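Local coordinates for protein manganese lipoxygenase (Gaeumannomyces graminis, PDB 5FX8) that oxygenates linoleic and alpha-linolenic acids to 11S- and 13R-hydroperoxy fatty acids, using a manganese ion as its catalytic metal, at residues A[172-177]-A[475-480]; A[290-295]-A[360-365]. All blocks are in the same frame, centred on the assembly; numbering follows the deposited sequence.

How the contacts relate
Both contacts pack apolar side chains against a helix that carries manganese ligands, but differ in depth. The centre of contact 1 lies about 4 Å, and that of contact 2 about 12 Å, from the centre of the chain. Contact 1 brings a loop onto helix 460-481, source of His478; contact 2, partly buried, sets helix 268-305, with His290 and His294, against the end of helix 351-363. In the core, a proline and a tyrosine meet a valine and an alanine; farther out, one leucine bridges a valine and a tyrosine. The two metal helices touch directly, Phe293 packing on Ala477 O; the loop joins through Tyr174, edge-to-face with Phe293. Manganese and its water are common to both.

Contact 1 of 2, residues A[172-177]-A[475-480]; sequences NPYVLK and GGAHHV. With MN (manganese (II) ion), chain I.
The Tyr174 ring carries the CG of Pro173 over one face, 3.9 Å above the plane and displaced toward the rim, while its phenol end reaches helix 460-481, where OH lies 3.5 Å from Ala477 CB. That methyl group meets the ring obliquely. Beside it, Pro173 CD packs against Val480 CG1 at 3.7 Å. Val480 CG1 is anti to its own backbone N (chi1 174°), the setting that turns this branch to the proline. The loop is shaped by an Asx turn: Tyr174 N donates to Asn172 OD1 at 3.2 Å, and Asn172 ND2 is held by Asp282 of helix 268-305. In sequence between Ala477 and Val480, His478 starts its side chain away from the loop and binds manganese through NE2 at 2.2 Å. At the edge of its ring, in plane, ND1 donates to His479 ND1 over 3.0 Å, though the bond reaches the His479 ring tilted 32° out of its plane; it would help fix the rotation of the imidazole, and His479 NE2 is hydrogen-bonded to Pro613 O. The loop thus covers one side of a ligand-bearing helix of the lipoxygenase fold, whose manganese site is completed by His290, His294, Asn482, the C-terminal Val618 and water.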
# COMPACT_ATOMS: atom_id res chain seq x y z
N ASN A 172 -3.95 13.75 5.19
CA ASN A 172 -2.57 14.21 5.02
C ASN A 172 -2.29 15.15 6.17
O ASN A 172 -2.51 16.36 6.05
CB ASN A 172 -2.32 14.92 3.70
CG ASN A 172 -0.92 15.54 3.63
OD1 ASN A 172 -0.09 15.31 4.52
ND2 ASN A 172 -0.65 16.31 2.58
N PRO A 173 -1.78 14.64 7.27
CA PRO A 173 -1.57 15.46 8.47
C PRO A 173 -0.15 15.99 8.62
O PRO A 173 0.19 16.53 9.67
CB PRO A 173 -1.87 14.46 9.58
CG PRO A 173 -1.33 13.18 9.01
CD PRO A 173 -1.71 13.20 7.56
N TYR A 174 0.67 15.81 7.62
CA TYR A 174 2.08 16.08 7.73
C TYR A 174 2.48 17.45 7.21
O TYR A 174 3.67 17.74 7.18
CB TYR A 174 2.84 14.99 7.01
CG TYR A 174 2.85 13.71 7.76
CD1 TYR A 174 3.53 13.61 8.96
CD2 TYR A 174 2.19 12.61 7.29
CE1 TYR A 174 3.55 12.49 9.63
CE2 TYR A 174 2.22 11.46 7.97
CZ TYR A 174 2.91 11.42 9.14
OH TYR A 174 2.96 10.28 9.85
N VAL A 175 1.53 18.30 6.81
CA VAL A 175 1.89 19.56 6.18
C VAL A 175 1.40 20.72 7.04
O VAL A 175 2.08 21.74 7.16
CB VAL A 175 1.39 19.65 4.71
CG1 VAL A 175 -0.09 19.66 4.56
CG2 VAL A 175 1.91 20.88 4.03
N LEU A 176 0.28 20.55 7.72
CA LEU A 176 -0.31 21.66 8.46
C LEU A 176 0.59 22.14 9.60
O LEU A 176 1.29 21.36 10.24
CB LEU A 176 -1.67 21.22 9.02
CG LEU A 176 -2.46 22.29 9.75
CD1 LEU A 176 -3.11 23.23 8.73
CD2 LEU A 176 -3.46 21.66 10.70
N LYS A 177 0.55 23.44 9.88
CA LYS A 177 1.41 24.00 10.90
C LYS A 177 0.74 25.23 11.46
O LYS A 177 0.20 26.04 10.71
CB LYS A 177 2.78 24.31 10.31
CG LYS A 177 3.39 25.57 10.82
CD LYS A 177 4.06 26.35 9.69
CE LYS A 177 4.39 27.78 10.10
NZ LYS A 177 5.01 28.52 8.96
N GLY A 475 4.39 0.50 9.25
CA GLY A 475 3.09 -0.10 9.40
C GLY A 475 2.02 0.93 9.69
O GLY A 475 0.88 0.57 9.96
N GLY A 476 2.39 2.20 9.65
CA GLY A 476 1.51 3.28 10.01
C GLY A 476 1.68 4.54 9.18
O GLY A 476 0.83 4.82 8.36
N ALA A 477 2.78 5.27 9.36
CA ALA A 477 2.96 6.52 8.63
C ALA A 477 2.91 6.34 7.11
O ALA A 477 2.31 7.16 6.41
CB ALA A 477 4.27 7.17 9.04
N HIS A 478 3.54 5.29 6.58
CA HIS A 478 3.49 5.07 5.14
C HIS A 478 2.06 4.98 4.64
O HIS A 478 1.72 5.53 3.60
CB HIS A 478 4.24 3.80 4.76
CG HIS A 478 4.16 3.49 3.30
ND1 HIS A 478 3.13 2.78 2.75
CD2 HIS A 478 4.97 3.84 2.27
CE1 HIS A 478 3.31 2.68 1.45
NE2 HIS A 478 4.42 3.31 1.13
N HIS A 479 1.22 4.28 5.38
CA HIS A 479 -0.11 3.97 4.88
C HIS A 479 -1.08 5.12 5.07
O HIS A 479 -2.22 5.03 4.65
CB HIS A 479 -0.60 2.69 5.55
CG HIS A 479 0.43 1.60 5.60
ND1 HIS A 479 1.27 1.30 4.55
CD2 HIS A 479 0.75 0.73 6.58
CE1 HIS A 479 2.05 0.29 4.87
NE2 HIS A 479 1.76 -0.07 6.11
N VAL A 480 -0.66 6.19 5.71
CA VAL A 480 -1.47 7.38 5.73
C VAL A 480 -1.25 8.18 4.46
O VAL A 480 -2.17 8.80 3.92
CB VAL A 480 -1.16 8.18 7.01
CG1 VAL A 480 -1.88 9.51 7.03
CG2 VAL A 480 -1.52 7.39 8.23
MN MN I . 5.05 4.06 -0.87
O HOH W 1 5.44 4.55 -3.22

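Contact 2 of 2, residues A[290-295]-A[360-365]; sequences HVLFHT and SVYAQG. With MN (manganese (II) ion), chain I.
Leu292 has CG anti to its carbonyl carbon (chi1 -67°) and then an extended chi2 (177°), which sets its two methyls against different side chains of helix 351-363, while Val361 turns CG1 to meet it by placing that branch anti to its backbone N (chi1 177°). Leu292 CD1 and Val361 CG1 come within 3.8 Å. The other methyl, Leu292 CD2, approaches Tyr362 CD1 at 4.1 Å and meets the aromatic ring obliquely. One leucine therefore spans two successive residues of the opposing helix through separate branches. The contact is apolar and small; the nearest CA atoms, of Leu292 and Tyr362, are 8.4 Å apart. Tyr362 has a further partner in Arg450, which makes a cation-pi interaction with the ring and hydrogen-bonds to the tyrosine carbonyl. Just beyond, a Schellman motif closes helix 351-363, Gly365 being the first residue to leave helical angles, with positive phi and its N bonded to Tyr362 O at 3.1 Å.

Away from this interface, His290 NE2 and His294 NE2 bind manganese at 2.4 and 2.1 Å. Water 1, itself a manganese ligand, lies in plane at the edge of the His290 ring, whose ND1 is held by Gln287 O. Around it, helix 268-305 packs on helix 351-363 through Leu292, on helix 460-481 through His290 and Phe293, and on helix 328-336 through His294 and Thr295.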
# COMPACT_ATOMS: atom_id res chain seq x y z
N HIS A 290 6.31 11.33 0.70
CA HIS A 290 6.44 10.02 1.35
C HIS A 290 7.59 9.19 0.80
O HIS A 290 7.92 8.15 1.38
CB HIS A 290 5.15 9.21 1.25
CG HIS A 290 5.11 8.22 0.12
ND1 HIS A 290 4.88 8.61 -1.18
CD2 HIS A 290 5.24 6.87 0.09
CE1 HIS A 290 4.89 7.55 -1.96
NE2 HIS A 290 5.11 6.48 -1.22
N VAL A 291 8.21 9.62 -0.30
CA VAL A 291 9.46 9.02 -0.73
C VAL A 291 10.43 8.95 0.45
O VAL A 291 11.14 7.95 0.63
CB VAL A 291 10.03 9.82 -1.90
CG1 VAL A 291 11.37 9.30 -2.34
CG2 VAL A 291 9.08 9.75 -3.02
N LEU A 292 10.40 9.97 1.30
CA LEU A 292 11.25 9.99 2.49
C LEU A 292 10.81 8.94 3.51
O LEU A 292 11.66 8.35 4.19
CB LEU A 292 11.24 11.40 3.08
CG LEU A 292 11.91 12.51 2.26
CD1 LEU A 292 11.76 13.84 2.92
CD2 LEU A 292 13.33 12.22 2.23
N PHE A 293 9.51 8.66 3.62
CA PHE A 293 9.09 7.52 4.42
C PHE A 293 9.65 6.23 3.86
O PHE A 293 9.74 5.24 4.58
CB PHE A 293 7.56 7.37 4.49
CG PHE A 293 6.84 8.50 5.17
CD1 PHE A 293 7.49 9.63 5.59
CD2 PHE A 293 5.47 8.44 5.36
CE1 PHE A 293 6.80 10.66 6.19
CE2 PHE A 293 4.78 9.47 5.98
CZ PHE A 293 5.45 10.57 6.38
N HIS A 294 10.02 6.20 2.58
CA HIS A 294 10.72 5.01 2.09
C HIS A 294 12.22 5.07 2.37
O HIS A 294 12.79 4.09 2.85
CB HIS A 294 10.46 4.82 0.59
CG HIS A 294 9.14 4.20 0.27
ND1 HIS A 294 8.91 2.84 0.35
CD2 HIS A 294 7.97 4.74 -0.15
CE1 HIS A 294 7.67 2.58 0.00
NE2 HIS A 294 7.07 3.71 -0.30
N THR A 295 12.87 6.20 2.13
CA THR A 295 14.32 6.23 2.10
C THR A 295 14.98 6.42 3.46
O THR A 295 16.13 6.00 3.63
CB THR A 295 14.83 7.32 1.12
OG1 THR A 295 14.28 8.61 1.44
CG2 THR A 295 14.45 6.97 -0.25
N SER A 360 14.72 18.25 -2.84
CA SER A 360 14.69 19.62 -2.33
C SER A 360 14.38 19.66 -0.84
O SER A 360 14.96 20.46 -0.11
CB SER A 360 13.63 20.45 -3.04
OG SER A 360 13.86 20.48 -4.41
N VAL A 361 13.41 18.86 -0.41
CA VAL A 361 13.12 18.77 1.02
C VAL A 361 14.37 18.36 1.78
O VAL A 361 14.76 19.01 2.75
CB VAL A 361 11.95 17.80 1.27
CG1 VAL A 361 11.69 17.63 2.74
CG2 VAL A 361 10.72 18.31 0.58
N TYR A 362 15.02 17.29 1.33
CA TYR A 362 16.19 16.77 2.02
C TYR A 362 17.31 17.78 2.02
O TYR A 362 18.05 17.91 3.00
CB TYR A 362 16.64 15.48 1.35
CG TYR A 362 17.45 14.58 2.25
CD1 TYR A 362 16.88 13.95 3.35
CD2 TYR A 362 18.79 14.36 1.99
CE1 TYR A 362 17.63 13.15 4.17
CE2 TYR A 362 19.54 13.55 2.79
CZ TYR A 362 18.96 12.95 3.87
OH TYR A 362 19.76 12.16 4.64
N ALA A 363 17.45 18.52 0.92
CA ALA A 363 18.48 19.54 0.84
C ALA A 363 18.18 20.70 1.78
O ALA A 363 19.12 21.34 2.27
CB ALA A 363 18.63 19.99 -0.61
N GLN A 364 16.91 20.99 2.08
CA GLN A 364 16.61 22.04 3.04
C GLN A 364 16.67 21.55 4.49
O GLN A 364 16.33 22.31 5.40
CB GLN A 364 15.23 22.66 2.76
CG GLN A 364 15.11 23.37 1.41
CD GLN A 364 13.65 23.65 1.00
OE1 GLN A 364 12.72 23.41 1.77
NE2 GLN A 364 13.47 24.16 -0.21
N GLY A 365 17.08 20.32 4.75
CA GLY A 365 17.24 19.82 6.09
C GLY A 365 16.15 18.90 6.57
O GLY A 365 16.16 18.53 7.75
MN MN I . 5.05 4.06 -0.87
O HOH W 1 5.44 4.55 -3.22